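Local coordinates for protein CRISPR-associated endonuclease/helicase Cas3 (Thermus thermophilus HB8, PDB 3SK9) that cuts single-stranded DNA with its metal-dependent N-terminal HD nuclease domain, the part present here, and joins it to a helicase in CRISPR antiviral defence, at residues L121-G126 and R130-L135. Numbering follows the deposited sequence.
Sequences LLKEKG and RAANDL
The carboxamide of Asn133 is met at its oxygen end by the end of Lys123, whose CE (3.2 Å from Asn133 OD1) and NZ both lie to one side of the amide plane; nothing from 121-126 stacks on either face. Lys123 NZ donates to Asn133 OD1 at 2.8 Å, with a C=O...N angle of 128° and the donor tilted 25° from the amide plane, so the approach is bent and slightly off the plane. The amide nitrogen is more remote, Asn133 ND2 standing 4.0 Å from Lys123 NZ. Lys123 reaches this oxygen because its chain is extended beyond CG, with CG anti to the carbonyl carbon (chi1 -63°). On the way Lys123 CG lies 3.4 Å from Ala132 CB, tighter than usual for two carbons. NZ has a second, weak and long ion-pair partner in Glu129.

Beside the polar bond, on the buried side, Leu122 CB packs on Ala132 CB at 3.9 Å, and Leu122 CD1 meets Leu135 CB at 4.0 Å, the leucine side chains crossing at about a right angle. Both are buried against Leu70 of helix 60-71. Gly126 is the first residue to leave helical angles, with positive phi, and its bond from N to Lys123 O belongs to a Schellman motif. This is structural packing outside the metal site: two consecutive helices, joined by a short turn, within the mostly helical HD nuclease domain.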
# COMPACT_ATOMS: atom_id res chain seq x y z
N LEU A 121 2.96 8.45 -10.64
CA LEU A 121 2.21 7.31 -11.09
C LEU A 121 0.71 7.48 -10.90
O LEU A 121 -0.07 7.03 -11.74
CB LEU A 121 2.67 6.05 -10.35
CG LEU A 121 3.80 5.29 -11.06
CD1 LEU A 121 4.93 6.19 -11.55
CD2 LEU A 121 4.32 4.24 -10.07
N LEU A 122 0.30 8.10 -9.79
CA LEU A 122 -1.13 8.31 -9.53
C LEU A 122 -1.70 9.38 -10.51
O LEU A 122 -2.85 9.30 -10.93
CB LEU A 122 -1.38 8.72 -8.06
CG LEU A 122 -1.11 7.62 -7.01
CD1 LEU A 122 -1.35 8.20 -5.60
CD2 LEU A 122 -1.93 6.31 -7.20
N LYS A 123 -0.89 10.35 -10.90
CA LYS A 123 -1.34 11.28 -11.89
C LYS A 123 -1.48 10.62 -13.26
O LYS A 123 -2.41 10.95 -14.00
CB LYS A 123 -0.44 12.50 -11.96
CG LYS A 123 -0.40 13.32 -10.70
CD LYS A 123 0.60 14.47 -10.76
CE LYS A 123 0.90 14.92 -9.29
NZ LYS A 123 2.11 15.69 -9.15
N GLU A 124 -0.57 9.71 -13.62
CA GLU A 124 -0.67 9.01 -14.91
C GLU A 124 -1.95 8.15 -14.96
O GLU A 124 -2.50 7.89 -16.03
CB GLU A 124 0.53 8.08 -15.14
CG GLU A 124 1.87 8.80 -15.35
CD GLU A 124 3.06 7.82 -15.27
OE1 GLU A 124 2.81 6.61 -15.08
OE2 GLU A 124 4.21 8.27 -15.37
N LYS A 125 -2.38 7.66 -13.80
CA LYS A 125 -3.60 6.84 -13.74
C LYS A 125 -4.87 7.68 -13.84
O LYS A 125 -5.96 7.13 -13.96
CB LYS A 125 -3.67 6.05 -12.43
CG LYS A 125 -2.77 4.83 -12.37
CD LYS A 125 -3.14 3.74 -13.39
CE LYS A 125 -4.35 2.91 -13.04
NZ LYS A 125 -4.56 1.81 -14.06
N GLY A 126 -4.72 9.01 -13.76
CA GLY A 126 -5.84 9.93 -13.92
C GLY A 126 -6.26 10.73 -12.68
O GLY A 126 -7.19 11.55 -12.76
N ARG A 130 -3.57 17.61 -7.04
CA ARG A 130 -3.57 17.80 -5.60
C ARG A 130 -3.88 16.51 -4.85
O ARG A 130 -3.25 16.22 -3.85
CB ARG A 130 -4.58 18.87 -5.18
CG ARG A 130 -4.34 20.21 -5.78
CD ARG A 130 -5.43 21.19 -5.37
NE ARG A 130 -5.23 22.51 -5.98
CZ ARG A 130 -4.42 23.44 -5.49
NH1 ARG A 130 -3.73 23.21 -4.38
NH2 ARG A 130 -4.29 24.60 -6.12
N ALA A 131 -4.87 15.76 -5.32
CA ALA A 131 -5.17 14.47 -4.69
C ALA A 131 -4.01 13.50 -4.80
O ALA A 131 -3.67 12.80 -3.84
CB ALA A 131 -6.41 13.85 -5.31
N ALA A 132 -3.36 13.43 -5.96
CA ALA A 132 -2.20 12.57 -6.11
C ALA A 132 -1.07 12.96 -5.14
O ALA A 132 -0.48 12.10 -4.48
CB ALA A 132 -1.67 12.62 -7.58
N ASN A 133 -0.78 14.25 -5.03
CA ASN A 133 0.33 14.68 -4.21
C ASN A 133 0.04 14.34 -2.72
O ASN A 133 0.93 13.91 -1.97
CB ASN A 133 0.56 16.20 -4.35
CG ASN A 133 1.25 16.58 -5.64
OD1 ASN A 133 1.82 15.73 -6.33
ND2 ASN A 133 1.19 17.89 -5.98
N ASP A 134 -1.18 14.57 -2.28
CA ASP A 134 -1.51 14.28 -0.88
C ASP A 134 -1.52 12.81 -0.59
O ASP A 134 -1.07 12.39 0.46
CB ASP A 134 -2.86 14.86 -0.49
CG ASP A 134 -2.83 16.37 -0.40
OD1 ASP A 134 -1.73 16.96 -0.25
OD2 ASP A 134 -3.90 16.98 -0.51
N LEU A 135 -2.06 12.01 -1.49
CA LEU A 135 -2.08 10.55 -1.23
C LEU A 135 -0.65 10.02 -1.26
O LEU A 135 -0.28 9.11 -0.51
CB LEU A 135 -2.88 9.80 -2.29
CG LEU A 135 -4.42 9.88 -2.10
CD1 LEU A 135 -5.17 9.42 -3.37
CD2 LEU A 135 -4.84 9.05 -0.89